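Local coordinates for protein phosphoribosylaminoimidazole carboxylase, ATPase subunit (Thermus thermophilus, PDB 3AW8) that probably catalyses the ATP-dependent conversion of 5-aminoimidazole ribonucleotide and bicarbonate to N5-carboxyaminoimidazole ribonucleotide in purine biosynthesis, at residues 182-187 / 276-281; 193-198 / 229-234. All coordinates share one frame; numbering follows the deposited sequence.

Interaction 1 of 2, residues 182-187 / 276-281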
ATOM      1  N   SER A 182      -2.615  -1.756  23.638  1.00 46.64           N
ATOM      2  CA  SER A 182      -2.073  -0.462  23.255  1.00 46.30           C
ATOM      3  C   SER A 182      -3.105   0.277  22.439  1.00 45.75           C
ATOM      4  O   SER A 182      -3.955  -0.335  21.792  1.00 45.81           O
ATOM      5  CB  SER A 182      -0.788  -0.626  22.437  1.00 44.32           C
ATOM      6  OG  SER A 182      -1.072  -1.116  21.145  1.00 43.71           O
ATOM      7  N   LEU A 183      -3.036   1.599  22.482  1.00 46.30           N
ATOM      8  CA  LEU A 183      -3.972   2.420  21.734  1.00 47.41           C
ATOM      9  C   LEU A 183      -3.204   3.392  20.859  1.00 48.59           C
ATOM     10  O   LEU A 183      -2.466   4.238  21.363  1.00 50.97           O
ATOM     11  CB  LEU A 183      -4.883   3.200  22.687  1.00 45.96           C
ATOM     12  CG  LEU A 183      -5.885   4.120  21.984  1.00 46.94           C
ATOM     13  CD1 LEU A 183      -7.292   3.674  22.307  1.00 46.01           C
ATOM     14  CD2 LEU A 183      -5.668   5.559  22.411  1.00 43.96           C
ATOM     15  N   LEU A 184      -3.347   3.254  19.547  1.00 47.85           N
ATOM     16  CA  LEU A 184      -2.678   4.168  18.640  1.00 47.47           C
ATOM     17  C   LEU A 184      -3.623   5.351  18.470  1.00 46.62           C
ATOM     18  O   LEU A 184      -4.795   5.177  18.149  1.00 46.27           O
ATOM     19  CB  LEU A 184      -2.408   3.507  17.282  1.00 47.48           C
ATOM     20  CG  LEU A 184      -1.412   2.344  17.210  1.00 49.05           C
ATOM     21  CD1 LEU A 184      -0.186   2.693  18.018  1.00 48.86           C
ATOM     22  CD2 LEU A 184      -2.034   1.066  17.748  1.00 51.52           C
ATOM     23  N   ALA A 185      -3.119   6.553  18.710  1.00 46.47           N
ATOM     24  CA  ALA A 185      -3.934   7.753  18.574  1.00 47.90           C
ATOM     25  C   ALA A 185      -3.225   8.732  17.659  1.00 48.45           C
ATOM     26  O   ALA A 185      -2.008   8.666  17.484  1.00 49.25           O
ATOM     27  CB  ALA A 185      -4.176   8.392  19.944  1.00 48.62           C
ATOM     28  N   VAL A 186      -3.982   9.648  17.077  1.00 48.15           N
ATOM     29  CA  VAL A 186      -3.388  10.620  16.183  1.00 49.12           C
ATOM     30  C   VAL A 186      -4.039  11.992  16.298  1.00 49.67           C
ATOM     31  O   VAL A 186      -5.250  12.115  16.479  1.00 49.19           O
ATOM     32  CB  VAL A 186      -3.451  10.112  14.721  1.00 48.71           C
ATOM     33  CG1 VAL A 186      -4.774   9.424  14.470  1.00 48.03           C
ATOM     34  CG2 VAL A 186      -3.255  11.266  13.750  1.00 49.10           C
ATOM     35  N   ARG A 187      -3.213  13.025  16.205  1.00 50.40           N
ATOM     36  CA  ARG A 187      -3.688  14.391  16.291  1.00 51.24           C
ATOM     37  C   ARG A 187      -3.040  15.202  15.182  1.00 51.13           C
ATOM     38  O   ARG A 187      -1.814  15.317  15.121  1.00 50.09           O
ATOM     39  CB  ARG A 187      -3.333  14.982  17.660  1.00 54.74           C
ATOM     40  CG  ARG A 187      -3.806  16.415  17.885  1.00 55.30           C
ATOM     41  CD  ARG A 187      -3.593  16.840  19.339  1.00 56.20           C
ATOM     42  NE  ARG A 187      -3.961  18.237  19.565  1.00 57.28           N
ATOM     43  CZ  ARG A 187      -3.199  19.279  19.245  1.00 56.20           C
ATOM     44  NH1 ARG A 187      -3.627  20.507  19.483  1.00 56.34           N
ATOM     45  NH2 ARG A 187      -2.003  19.097  18.702  1.00 56.99           N
ATOM     46  N   THR A 276      -7.571   3.395   7.213  1.00 42.82           N
ATOM     47  CA  THR A 276      -6.426   4.266   6.984  1.00 40.95           C
ATOM     48  C   THR A 276      -5.303   3.744   7.849  1.00 40.45           C
ATOM     49  O   THR A 276      -5.487   3.536   9.052  1.00 40.47           O
ATOM     50  CB  THR A 276      -6.711   5.728   7.405  1.00 42.50           C
ATOM     51  OG1 THR A 276      -7.952   6.166   6.841  1.00 44.23           O
ATOM     52  CG2 THR A 276      -5.600   6.644   6.910  1.00 42.64           C
ATOM     53  N   SER A 277      -4.136   3.537   7.250  1.00 39.58           N
ATOM     54  CA  SER A 277      -3.007   3.025   8.006  1.00 37.12           C
ATOM     55  C   SER A 277      -2.477   4.097   8.944  1.00 36.75           C
ATOM     56  O   SER A 277      -2.684   5.307   8.745  1.00 34.20           O
ATOM     57  CB  SER A 277      -1.887   2.559   7.069  1.00 38.05           C
ATOM     58  OG  SER A 277      -1.072   3.642   6.660  1.00 39.68           O
ATOM     59  N   GLN A 278      -1.799   3.642   9.986  1.00 35.22           N
ATOM     60  CA  GLN A 278      -1.224   4.551  10.937  1.00 33.96           C
ATOM     61  C   GLN A 278      -0.173   5.393  10.187  1.00 36.08           C
ATOM     62  O   GLN A 278       0.011   6.576  10.476  1.00 36.77           O
ATOM     63  CB  GLN A 278      -0.584   3.758  12.074  1.00 32.73           C
ATOM     64  CG  GLN A 278       0.656   2.977  11.674  1.00 32.33           C
ATOM     65  CD  GLN A 278       1.330   2.341  12.868  1.00 35.76           C
ATOM     66  OE1 GLN A 278       1.262   2.874  13.981  1.00 39.19           O
ATOM     67  NE2 GLN A 278       1.997   1.213  12.654  1.00 33.71           N
ATOM     68  N   PHE A 279       0.502   4.788   9.213  1.00 35.02           N
ATOM     69  CA  PHE A 279       1.519   5.515   8.463  1.00 35.31           C
ATOM     70  C   PHE A 279       0.898   6.640   7.646  1.00 35.92           C
ATOM     71  O   PHE A 279       1.411   7.752   7.634  1.00 35.98           O
ATOM     72  CB  PHE A 279       2.308   4.557   7.552  1.00 33.48           C
ATOM     73  CG  PHE A 279       2.957   3.432   8.295  1.00 30.95           C
ATOM     74  CD1 PHE A 279       3.998   3.677   9.172  1.00 31.29           C
ATOM     75  CD2 PHE A 279       2.482   2.130   8.167  1.00 33.33           C
ATOM     76  CE1 PHE A 279       4.559   2.642   9.919  1.00 33.15           C
ATOM     77  CE2 PHE A 279       3.034   1.085   8.911  1.00 29.83           C
ATOM     78  CZ  PHE A 279       4.069   1.341   9.786  1.00 32.55           C
ATOM     79  N   GLU A 280      -0.200   6.363   6.954  1.00 36.37           N
ATOM     80  CA  GLU A 280      -0.821   7.419   6.179  1.00 37.49           C
ATOM     81  C   GLU A 280      -1.354   8.516   7.110  1.00 38.56           C
ATOM     82  O   GLU A 280      -1.197   9.707   6.834  1.00 38.80           O
ATOM     83  CB  GLU A 280      -1.959   6.878   5.309  1.00 38.26           C
ATOM     84  CG  GLU A 280      -2.630   7.996   4.501  1.00 43.32           C
ATOM     85  CD  GLU A 280      -3.759   7.532   3.599  1.00 46.07           C
ATOM     86  OE1 GLU A 280      -4.600   8.387   3.246  1.00 46.71           O
ATOM     87  OE2 GLU A 280      -3.807   6.337   3.230  1.00 47.89           O
ATOM     88  N   ASN A 281      -1.972   8.120   8.219  1.00 38.90           N
ATOM     89  CA  ASN A 281      -2.512   9.097   9.158  1.00 39.89           C
ATOM     90  C   ASN A 281      -1.437   9.975   9.789  1.00 39.50           C
ATOM     91  O   ASN A 281      -1.648  11.179   9.989  1.00 38.15           O
ATOM     92  CB  ASN A 281      -3.326   8.397  10.249  1.00 39.99           C
ATOM     93  CG  ASN A 281      -4.818   8.634  10.096  1.00 41.16           C
ATOM     94  OD1 ASN A 281      -5.636   7.914  10.669  1.00 44.40           O
ATOM     95  ND2 ASN A 281      -5.178   9.654   9.327  1.00 39.47           N
TER

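Interaction 2 of 2, residues 193-198 / 229-234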
ATOM      1  N   VAL A 193      -8.439  15.057  15.891  1.00 48.53           N
ATOM      2  CA  VAL A 193      -7.891  13.838  16.474  1.00 48.36           C
ATOM      3  C   VAL A 193      -8.633  12.611  15.963  1.00 49.09           C
ATOM      4  O   VAL A 193      -9.668  12.729  15.304  1.00 48.52           O
ATOM      5  CB  VAL A 193      -7.962  13.856  18.024  1.00 48.61           C
ATOM      6  CG1 VAL A 193      -7.231  15.078  18.569  1.00 46.70           C
ATOM      7  CG2 VAL A 193      -9.409  13.834  18.480  1.00 46.48           C
ATOM      8  N   ALA A 194      -8.090  11.435  16.271  1.00 48.54           N
ATOM      9  CA  ALA A 194      -8.676  10.168  15.845  1.00 47.82           C
ATOM     10  C   ALA A 194      -8.078   9.052  16.685  1.00 46.64           C
ATOM     11  O   ALA A 194      -6.968   9.195  17.191  1.00 47.18           O
ATOM     12  CB  ALA A 194      -8.381   9.933  14.376  1.00 47.94           C
ATOM     13  N   PHE A 195      -8.801   7.946  16.830  1.00 45.25           N
ATOM     14  CA  PHE A 195      -8.319   6.830  17.642  1.00 46.56           C
ATOM     15  C   PHE A 195      -8.588   5.489  16.973  1.00 47.82           C
ATOM     16  O   PHE A 195      -9.643   5.292  16.361  1.00 48.97           O
ATOM     17  CB  PHE A 195      -8.999   6.864  19.017  1.00 46.65           C
ATOM     18  CG  PHE A 195      -8.879   8.192  19.714  1.00 48.01           C
ATOM     19  CD1 PHE A 195      -7.854   8.427  20.625  1.00 48.16           C
ATOM     20  CD2 PHE A 195      -9.743   9.238  19.396  1.00 46.06           C
ATOM     21  CE1 PHE A 195      -7.690   9.686  21.204  1.00 48.22           C
ATOM     22  CE2 PHE A 195      -9.582  10.496  19.968  1.00 47.00           C
ATOM     23  CZ  PHE A 195      -8.553  10.722  20.872  1.00 46.72           C
ATOM     24  N   TYR A 196      -7.630   4.571  17.087  1.00 46.73           N
ATOM     25  CA  TYR A 196      -7.761   3.236  16.505  1.00 47.08           C
ATOM     26  C   TYR A 196      -8.320   2.313  17.563  1.00 46.97           C
ATOM     27  O   TYR A 196      -8.246   2.606  18.751  1.00 47.86           O
ATOM     28  CB  TYR A 196      -6.390   2.686  16.065  1.00 45.08           C
ATOM     29  CG  TYR A 196      -5.864   3.274  14.787  1.00 45.06           C
ATOM     30  CD1 TYR A 196      -6.206   2.727  13.547  1.00 44.97           C
ATOM     31  CD2 TYR A 196      -5.076   4.429  14.805  1.00 43.80           C
ATOM     32  CE1 TYR A 196      -5.780   3.326  12.350  1.00 42.56           C
ATOM     33  CE2 TYR A 196      -4.652   5.033  13.626  1.00 41.81           C
ATOM     34  CZ  TYR A 196      -5.010   4.484  12.405  1.00 42.03           C
ATOM     35  OH  TYR A 196      -4.656   5.136  11.253  1.00 38.69           O
ATOM     36  N   PRO A 197      -8.893   1.179  17.150  1.00 47.75           N
ATOM     37  CA  PRO A 197      -9.424   0.267  18.162  1.00 48.60           C
ATOM     38  C   PRO A 197      -8.261  -0.137  19.068  1.00 49.26           C
ATOM     39  O   PRO A 197      -7.108  -0.087  18.649  1.00 50.94           O
ATOM     40  CB  PRO A 197      -9.923  -0.911  17.329  1.00 47.60           C
ATOM     41  CG  PRO A 197     -10.330  -0.260  16.045  1.00 48.49           C
ATOM     42  CD  PRO A 197      -9.211   0.710  15.792  1.00 47.80           C
ATOM     43  N   LEU A 198      -8.551  -0.511  20.308  1.00 50.00           N
ATOM     44  CA  LEU A 198      -7.494  -0.949  21.201  1.00 50.87           C
ATOM     45  C   LEU A 198      -6.918  -2.173  20.521  1.00 50.26           C
ATOM     46  O   LEU A 198      -7.572  -2.768  19.671  1.00 50.63           O
ATOM     47  CB  LEU A 198      -8.052  -1.332  22.579  1.00 54.14           C
ATOM     48  CG  LEU A 198      -8.274  -0.215  23.607  1.00 57.20           C
ATOM     49  CD1 LEU A 198      -8.966  -0.786  24.828  1.00 58.24           C
ATOM     50  CD2 LEU A 198      -6.937   0.409  24.005  1.00 56.80           C
ATOM     51  N   TYR A 229      -7.501   8.945  28.036  1.00 65.04           N
ATOM     52  CA  TYR A 229      -6.138   9.112  28.511  1.00 66.15           C
ATOM     53  C   TYR A 229      -5.279   9.647  27.363  1.00 65.93           C
ATOM     54  O   TYR A 229      -4.443  10.534  27.551  1.00 65.85           O
ATOM     55  CB  TYR A 229      -5.562   7.772  28.985  1.00 68.79           C
ATOM     56  CG  TYR A 229      -6.301   7.119  30.137  1.00 71.08           C
ATOM     57  CD1 TYR A 229      -6.670   7.851  31.265  1.00 72.59           C
ATOM     58  CD2 TYR A 229      -6.568   5.753  30.127  1.00 72.32           C
ATOM     59  CE1 TYR A 229      -7.282   7.238  32.358  1.00 73.23           C
ATOM     60  CE2 TYR A 229      -7.179   5.127  31.216  1.00 75.07           C
ATOM     61  CZ  TYR A 229      -7.531   5.876  32.331  1.00 74.42           C
ATOM     62  OH  TYR A 229      -8.099   5.257  33.425  1.00 73.71           O
ATOM     63  N   ALA A 230      -5.503   9.109  26.168  1.00 65.08           N
ATOM     64  CA  ALA A 230      -4.741   9.508  24.990  1.00 63.22           C
ATOM     65  C   ALA A 230      -4.951  10.966  24.614  1.00 62.77           C
ATOM     66  O   ALA A 230      -4.007  11.654  24.224  1.00 62.54           O
ATOM     67  CB  ALA A 230      -5.100   8.616  23.820  1.00 62.70           C
ATOM     68  N   LEU A 231      -6.188  11.436  24.729  1.00 62.37           N
ATOM     69  CA  LEU A 231      -6.507  12.816  24.390  1.00 62.31           C
ATOM     70  C   LEU A 231      -5.763  13.752  25.336  1.00 63.46           C
ATOM     71  O   LEU A 231      -5.213  14.784  24.927  1.00 62.78           O
ATOM     72  CB  LEU A 231      -8.013  13.053  24.511  1.00 61.78           C
ATOM     73  CG  LEU A 231      -8.676  13.872  23.401  1.00 61.52           C
ATOM     74  CD1 LEU A 231     -10.123  14.122  23.775  1.00 60.33           C
ATOM     75  CD2 LEU A 231      -7.944  15.183  23.194  1.00 60.01           C
ATOM     76  N   ARG A 232      -5.747  13.384  26.611  1.00 64.02           N
ATOM     77  CA  ARG A 232      -5.075  14.199  27.604  1.00 64.58           C
ATOM     78  C   ARG A 232      -3.591  14.326  27.285  1.00 63.10           C
ATOM     79  O   ARG A 232      -3.036  15.424  27.300  1.00 61.39           O
ATOM     80  CB  ARG A 232      -5.288  13.609  29.004  1.00 66.61           C
ATOM     81  CG  ARG A 232      -6.723  13.775  29.511  1.00 69.83           C
ATOM     82  CD  ARG A 232      -6.779  13.939  31.037  1.00 72.92           C
ATOM     83  NE  ARG A 232      -6.882  12.670  31.754  1.00 73.78           N
ATOM     84  CZ  ARG A 232      -7.987  11.930  31.808  1.00 74.82           C
ATOM     85  NH1 ARG A 232      -9.094  12.329  31.186  1.00 73.50           N
ATOM     86  NH2 ARG A 232      -7.984  10.787  32.484  1.00 75.07           N
ATOM     87  N   ALA A 233      -2.959  13.203  26.976  1.00 62.65           N
ATOM     88  CA  ALA A 233      -1.538  13.196  26.656  1.00 63.01           C
ATOM     89  C   ALA A 233      -1.208  14.037  25.422  1.00 62.77           C
ATOM     90  O   ALA A 233      -0.308  14.884  25.461  1.00 61.88           O
ATOM     91  CB  ALA A 233      -1.059  11.763  26.456  1.00 62.95           C
ATOM     92  N   MET A 234      -1.935  13.813  24.330  1.00 61.99           N
ATOM     93  CA  MET A 234      -1.685  14.554  23.094  1.00 62.59           C
ATOM     94  C   MET A 234      -1.835  16.069  23.236  1.00 62.90           C
ATOM     95  O   MET A 234      -0.994  16.827  22.751  1.00 61.66           O
ATOM     96  CB  MET A 234      -2.599  14.051  21.971  1.00 62.01           C
ATOM     97  CG  MET A 234      -2.313  12.626  21.525  1.00 61.65           C
ATOM     98  SD  MET A 234      -3.250  12.169  20.056  1.00 61.98           S
ATOM     99  CE  MET A 234      -4.701  11.418  20.767  1.00 63.22           C
TER

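Interaction 1 of 2, residues 182-187 / 276-281
V186 and N281 meet with their side chains crossing at roughly a right angle, while one turn earlier on the helix Q278 reaches for L184. Both strand residues point their CB toward the helix start, and the backbones lie 7.2 Å apart between the CA atoms of V186 and N281. Two branches of V186 do the touching: CG2, anti to the backbone N, lies 4.1 Å from the N281 carbonyl O, and CG1 rests against the end of the N281 amide. At the other pair, Q278 OE1 comes to 4.2 Å from L184 CG, the branch carbon of the leucine. The glutamine chain is extended about its second torsion (chi2 174°), which carries the amide outward to the strand. Its NE2 is held by a hydrogen bond to the carbonyl O of H264, in a loop that also touches L184. S277 caps the helix: its OG accepts from E280 N at 2.9 Å with an N-H...O angle of 167°. Geometrically this is a strand of the ATP-grasp sheet packed against a capped helix N-terminus. The chemistry is apolar on the strand side and polar on the helix side: the NE2 of the buried glutamine amide is satisfied by the H264 carbonyl, whereas the strand offers aliphatic surface, so the two segments are joined by van der Waals contact without a hydrogen bond between them.

Interaction 2 of 2, residues 193-198 / 229-234
F195 carries its ring anti to its own carbonyl carbon (chi1 -53°), which sends the phenyl group from the strand toward helix 229-234, and M234 answers with a chain bent at its third torsion (chi3 -93°), turning CE back to the ring. The two side chains slide past each other in opposite directions, with M234 CE 3.5 Å from F195 CE1; the methyl approaches the ring obliquely. A230 lies differently: its CB sits at the ring edge, in the ring plane, 3.8 Å from F195 CE1. L231 crosses the phenylalanine side chain at about a right angle and places CG farther round the rim, near the ring plane, 4.0 Å from F195 CZ. Three helix side chains therefore gather round the outer end of one ring, where CE1 and CZ do the touching. The axes support this reading: strand 193-195 and the helix approach to 10.1 Å at 144° between their directions, a spacing bridged by the phenyl group. A230 and M234 are one turn apart on the helix, and the M234 N to A230 O backbone bond of 3.0 Å keeps them in step; both also pack on neighbouring strand 179-187. With F195 cut back to an alanine, strand and helix would probably be left with a gap between them, and the M234 methyl, A230 CB and L231 without the ring they pack against. The contact is wholly apolar, so its cohesion rests on shape fit and partial burial of hydrocarbon, with A230 and M234 on the buried side, joining helix 220-237 to one face of the ATP-grasp sheet.

In the fold
Interactions 1 and 2 lie on opposite faces of the same antiparallel sheet, their centres 9 Å apart. Strands 179-187 and 193-204 are neighbours, joined by bonds such as A194 N to V186 O at 2.9 Å. Side chains alternate along them: L184 and V186 face helix 278-287, whereas L183, A185 and F195 face helix 220-237. Y196 links the two contacts, its OH lying 2.8 Å from T276 O, a probable hydrogen bond. The nucleotide pocket is close but separate: the L184 side chain is about 14 Å from the bound AMP and about 11 Å from the side chains of E258 and H203, which contact the AMP. Interaction 2 lies away from the annotated sites.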